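Local coordinates for uncharacterized protein (Bordetella bronchiseptica, PDB 4XG0) that probably acts as an ATP-dependent kinase of acid sugars, pairing a sugar-binding N-terminal domain with a nucleotide-binding C-terminal domain, at residues Thr148-Val153 / Asp213-Ala218; Gly184-Ala189 / Pro208-Asp213. All blocks are in the same frame, centred on the assembly; numbering follows the deposited sequence. Where two conformers were deposited one is given.

Contact 1 of 2, residues Thr148-Val153 / Asp213-Ala218; sequences TVRQGV and DALDDA
The carboxylate of Asp213 reaches across to the turn at Gln151 and Gly152 and takes a backbone N-H with each oxygen: Gln151 N lies 2.7 Å from OD2, and Gly152 N lies 2.8 Å from OD1. Both donors arrive on the syn side, Gly152 on the lone pair itself and Gln151 N 20° out of the carboxylate plane. Two bonds to neighbouring amides fix the rotation of the group. Next to it, Val149 and Ala214 form an antiparallel hydrogen-bonded pair, a single bridge with Val149 N to Ala214 O and Ala214 N to Val149 O both at 3.0 Å. Val149 CG1 packs against Asp213 OD1 at 3.5 Å. At the far end Leu215 CD1 sits over one face of the Arg150 guanidinium, 3.5 Å from NE. The guanidinium is held by Thr148 OG1, which accepts the N-H of Arg150 NE in the guanidinium plane at 2.9 Å; with OG1 turned between backbone N and carbonyl carbon (chi1 58°), Thr148 CG2 is left against Leu215 O. Beyond Leu215, Asp216 N-caps helix 217-230 through OD1 to Asp219 N. The carboxylate thus grips a type I' turn, Arg150 to Val153, of the kind that closes two-residue beta hairpins, here joining strands 147-150 and 153-156.

Contact 2 of 2, residues Gly184-Ala189 / Pro208-Asp213; sequences GCAQLA and PVVVVD
Ala186, Gln187 and Leu188 pair in parallel with Val210, Val211 and Val212, the two strands of a beta-alpha-beta unit whose crossover is helix 196-205. Strand 186-188 is the outermost on this side of the parallel sheet; on its other flank strand 209-212 bonds to strand 135-139. Cys185 leads into the pair, just after Gly184 ends helix 179-183 in a Schellman motif. Cys185 CB lies 3.3 Å from Val209 O and also touches Val209 CG1; its SG, set between backbone N and carbonyl carbon (chi1 72°), reaches Val211 CG2 at 3.5 Å and has Val209 CG1 farther off. On the face carrying Ala186, Leu188 and Val210, the Leu188 and Val210 side chains meet at about a right angle, Leu188 CG resting on Val210 CG2 at 3.8 Å, with Ile203 of the crossover helix packed on both. Val211 points to the other face, against Ile179 and Pro180. Three backbone bonds join the strands, from Val211 N to Ala186 O, from Leu188 N to Val211 O and from Asp213 N to Leu188 O. Val211 O is shared: besides Leu188 N at 2.9 Å, nearly along its C=O axis, it meets the CA-H of Gln187, with CA 3.2 Å away.

From the N terminus, the chain first supplies strand 147-150 and its turn to contact 1, then passes through helix 179-183 into strand 186-188. Helix 196-205 brings it back in strand 209-212, closing the short loop of contact 2; continuing through Asp213 to Leu215, it returns to strand 147-150 and closes the longer loop of contact 1, which encloses the shorter one. Asp213 belongs to both contacts, as the last residue of segment 208-213 and the first of segment 213-218. Val149 CG1 also touches Val212 O at 3.7 Å. Contact 2 joins the last two strands of the large parallel sheet, and contact 1 ties the small antiparallel sheet to the chain leaving the inner one, strand 209-212.

Contact 1 of 2, residues Thr148-Val153 / Asp213-Ala218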
loop_
_atom_site.group_PDB
_atom_site.type_symbol
_atom_site.label_atom_id
_atom_site.label_comp_id
_atom_site.label_asym_id
_atom_site.label_seq_id
_atom_site.Cartn_x
_atom_site.Cartn_y
_atom_site.Cartn_z
ATOM N N THR A 148 -3.172 -19.153 7.210
ATOM C CA THR A 148 -3.520 -18.152 8.197
ATOM C C THR A 148 -2.637 -18.398 9.412
ATOM O O THR A 148 -2.038 -19.455 9.525
ATOM C CB THR A 148 -4.993 -18.210 8.577
ATOM O OG1 THR A 148 -5.345 -19.518 9.100
ATOM C CG2 THR A 148 -5.857 -17.908 7.356
ATOM N N VAL A 149 -2.540 -17.392 10.275
ATOM C CA VAL A 149 -1.810 -17.506 11.531
ATOM C C VAL A 149 -2.822 -17.287 12.649
ATOM O O VAL A 149 -3.460 -16.206 12.753
ATOM C CB VAL A 149 -0.639 -16.503 11.622
ATOM C CG1 VAL A 149 -0.019 -16.535 13.010
ATOM C CG2 VAL A 149 0.423 -16.821 10.543
ATOM N N ARG A 150 -2.993 -18.332 13.456
ATOM C CA ARG A 150 -4.021 -18.401 14.500
ATOM C C ARG A 150 -3.405 -18.692 15.864
ATOM O O ARG A 150 -2.893 -19.782 16.087
ATOM C CB ARG A 150 -5.017 -19.507 14.174
ATOM C CG ARG A 150 -5.668 -19.323 12.818
ATOM C CD ARG A 150 -6.841 -20.279 12.639
ATOM N NE ARG A 150 -7.189 -20.381 11.229
ATOM C CZ ARG A 150 -8.252 -21.024 10.748
ATOM N NH1 ARG A 150 -8.459 -21.030 9.435
ATOM N NH2 ARG A 150 -9.090 -21.669 11.560
ATOM N N GLN A 151 -3.489 -17.717 16.769
ATOM C CA GLN A 151 -2.801 -17.784 18.055
ATOM C C GLN A 151 -1.341 -18.242 17.831
ATOM O O GLN A 151 -0.786 -19.066 18.599
ATOM C CB GLN A 151 -3.563 -18.696 19.033
ATOM C CG GLN A 151 -4.985 -18.175 19.285
ATOM C CD GLN A 151 -5.646 -18.762 20.507
ATOM O OE1 GLN A 151 -5.896 -19.958 20.581
ATOM N NE2 GLN A 151 -5.944 -17.914 21.466
ATOM N N GLY A 152 -0.758 -17.687 16.774
ATOM C CA GLY A 152 0.637 -17.897 16.423
ATOM C C GLY A 152 0.916 -19.151 15.620
ATOM O O GLY A 152 2.073 -19.377 15.233
ATOM N N VAL A 153 -0.119 -19.951 15.351
ATOM C CA VAL A 153 0.029 -21.216 14.642
ATOM C C VAL A 153 -0.228 -21.059 13.154
ATOM O O VAL A 153 -1.214 -20.468 12.770
ATOM C CB VAL A 153 -0.967 -22.272 15.178
ATOM C CG1 VAL A 153 -0.832 -23.563 14.405
ATOM C CG2 VAL A 153 -0.743 -22.534 16.661
ATOM N N ASP A 213 -0.935 -12.551 14.314
ATOM C CA ASP A 213 -1.969 -13.340 13.723
ATOM C C ASP A 213 -2.502 -12.628 12.498
ATOM O O ASP A 213 -2.438 -11.391 12.385
ATOM C CB ASP A 213 -3.122 -13.518 14.721
ATOM C CG ASP A 213 -2.987 -14.735 15.578
ATOM O OD1 ASP A 213 -1.869 -15.285 15.722
ATOM O OD2 ASP A 213 -4.042 -15.142 16.143
ATOM N N ALA A 214 -3.051 -13.425 11.604
ATOM C CA ALA A 214 -3.855 -12.885 10.505
ATOM C C ALA A 214 -4.733 -13.989 9.961
ATOM O O ALA A 214 -4.231 -15.049 9.571
ATOM C CB ALA A 214 -2.948 -12.369 9.406
ATOM N N LEU A 215 -6.033 -13.740 9.910
ATOM C CA LEU A 215 -6.971 -14.681 9.299
ATOM C C LEU A 215 -7.324 -14.332 7.835
ATOM O O LEU A 215 -7.708 -15.208 7.031
ATOM C CB LEU A 215 -8.243 -14.677 10.118
ATOM C CG LEU A 215 -9.154 -15.885 10.010
ATOM C CD1 LEU A 215 -8.407 -17.164 10.424
ATOM C CD2 LEU A 215 -10.342 -15.648 10.928
ATOM N N ASP A 216 -7.220 -13.050 7.501
ATOM C CA ASP A 216 -7.657 -12.579 6.193
ATOM C C ASP A 216 -6.821 -11.399 5.705
ATOM O O ASP A 216 -5.939 -10.910 6.420
ATOM C CB ASP A 216 -9.161 -12.244 6.175
ATOM C CG ASP A 216 -9.551 -11.170 7.165
ATOM O OD1 ASP A 216 -8.677 -10.456 7.704
ATOM O OD2 ASP A 216 -10.766 -11.032 7.390
ATOM N N ASP A 217 -7.121 -10.954 4.496
ATOM C CA ASP A 217 -6.371 -9.867 3.863
ATOM C C ASP A 217 -6.520 -8.591 4.666
ATOM O O ASP A 217 -5.582 -7.796 4.741
ATOM C CB ASP A 217 -6.845 -9.641 2.425
ATOM C CG ASP A 217 -6.356 -10.718 1.475
ATOM O OD1 ASP A 217 -5.323 -11.349 1.768
ATOM O OD2 ASP A 217 -7.003 -10.929 0.427
ATOM N N ALA A 218 -7.707 -8.365 5.237
ATOM C CA ALA A 218 -7.919 -7.202 6.083
ATOM C C ALA A 218 -6.932 -7.202 7.250
ATOM O O ALA A 218 -6.418 -6.146 7.658
ATOM C CB ALA A 218 -9.388 -7.142 6.592
#

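Contact 2 of 2, residues Gly184-Ala189 / Pro208-Asp213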
loop_
_atom_site.group_PDB
_atom_site.type_symbol
_atom_site.label_atom_id
_atom_site.label_comp_id
_atom_site.label_asym_id
_atom_site.label_seq_id
_atom_site.Cartn_x
_atom_site.Cartn_y
_atom_site.Cartn_z
ATOM N N GLY A 184 10.934 -18.864 19.484
ATOM C CA GLY A 184 11.200 -18.486 20.864
ATOM C C GLY A 184 10.878 -17.012 21.059
ATOM O O GLY A 184 11.698 -16.253 21.563
ATOM N N CYS A 185 9.686 -16.597 20.634
ATOM C CA CYS A 185 9.302 -15.190 20.681
ATOM C C CYS A 185 7.868 -14.949 21.146
ATOM O O CYS A 185 7.125 -15.886 21.480
ATOM C CB CYS A 185 9.514 -14.550 19.316
ATOM S SG CYS A 185 8.313 -15.074 18.077
ATOM N N ALA A 186 7.500 -13.671 21.175
ATOM C CA ALA A 186 6.188 -13.235 21.623
ATOM C C ALA A 186 5.167 -13.352 20.500
ATOM O O ALA A 186 5.523 -13.585 19.355
ATOM C CB ALA A 186 6.266 -11.796 22.093
ATOM N N GLN A 187 3.894 -13.178 20.838
ATOM C CA GLN A 187 2.821 -13.326 19.862
ATOM C C GLN A 187 1.666 -12.375 20.200
ATOM O O GLN A 187 1.312 -12.203 21.371
ATOM C CB GLN A 187 2.344 -14.787 19.816
ATOM C CG GLN A 187 1.625 -15.258 21.095
ATOM C CD GLN A 187 1.612 -16.775 21.269
ATOM O OE1 GLN A 187 0.772 -17.471 20.708
ATOM N NE2 GLN A 187 2.534 -17.284 22.077
ATOM N N LEU A 188 1.094 -11.760 19.168
ATOM C CA LEU A 188 0.044 -10.775 19.308
ATOM C C LEU A 188 -1.061 -11.105 18.325
ATOM O O LEU A 188 -0.818 -11.767 17.317
ATOM C CB LEU A 188 0.548 -9.400 18.865
ATOM C CG LEU A 188 1.671 -8.734 19.622
ATOM C CD1 LEU A 188 2.038 -7.452 18.920
ATOM C CD2 LEU A 188 1.228 -8.479 21.058
ATOM N N ALA A 189 -2.261 -10.598 18.585
ATOM C CA ALA A 189 -3.305 -10.575 17.564
ATOM C C ALA A 189 -4.028 -9.235 17.594
ATOM O O ALA A 189 -4.342 -8.737 18.673
ATOM C CB ALA A 189 -4.279 -11.709 17.798
ATOM N N PRO A 208 12.251 -8.019 20.326
ATOM C CA PRO A 208 12.715 -7.767 18.963
ATOM C C PRO A 208 12.149 -8.708 17.904
ATOM O O PRO A 208 12.434 -8.521 16.713
ATOM C CB PRO A 208 14.207 -8.033 19.074
ATOM C CG PRO A 208 14.273 -9.177 20.051
ATOM C CD PRO A 208 13.178 -8.910 21.052
ATOM N N VAL A 209 11.394 -9.713 18.312
ATOM C CA VAL A 209 10.819 -10.644 17.360
ATOM C C VAL A 209 9.412 -10.942 17.836
ATOM O O VAL A 209 9.211 -11.258 19.006
ATOM C CB VAL A 209 11.630 -11.947 17.276
ATOM C CG1 VAL A 209 10.982 -12.903 16.328
ATOM C CG2 VAL A 209 13.050 -11.678 16.861
ATOM N N VAL A 210 8.433 -10.820 16.954
ATOM C CA VAL A 210 7.054 -11.083 17.334
ATOM C C VAL A 210 6.264 -11.638 16.171
ATOM O O VAL A 210 6.437 -11.215 15.020
ATOM C CB VAL A 210 6.340 -9.820 17.900
ATOM C CG1 VAL A 210 6.316 -8.682 16.862
ATOM C CG2 VAL A 210 4.922 -10.149 18.382
ATOM N N VAL A 211 5.415 -12.605 16.495
ATOM C CA VAL A 211 4.487 -13.211 15.547
ATOM C C VAL A 211 3.121 -12.534 15.672
ATOM O O VAL A 211 2.603 -12.369 16.769
ATOM C CB VAL A 211 4.361 -14.738 15.829
ATOM C CG1 VAL A 211 3.428 -15.393 14.844
ATOM C CG2 VAL A 211 5.716 -15.394 15.745
ATOM N N VAL A 212 2.553 -12.139 14.540
ATOM C CA VAL A 212 1.236 -11.508 14.501
ATOM C C VAL A 212 0.231 -12.356 13.718
ATOM O O VAL A 212 0.503 -12.878 12.642
ATOM C CB VAL A 212 1.316 -10.071 13.900
ATOM C CG1 VAL A 212 -0.073 -9.423 13.891
ATOM C CG2 VAL A 212 2.336 -9.231 14.674
ATOM N N ASP A 213 -0.935 -12.551 14.314
ATOM C CA ASP A 213 -1.969 -13.340 13.723
ATOM C C ASP A 213 -2.502 -12.628 12.498
ATOM O O ASP A 213 -2.438 -11.391 12.385
ATOM C CB ASP A 213 -3.122 -13.518 14.721
ATOM C CG ASP A 213 -2.987 -14.735 15.578
ATOM O OD1 ASP A 213 -1.869 -15.285 15.722
ATOM O OD2 ASP A 213 -4.042 -15.142 16.143
#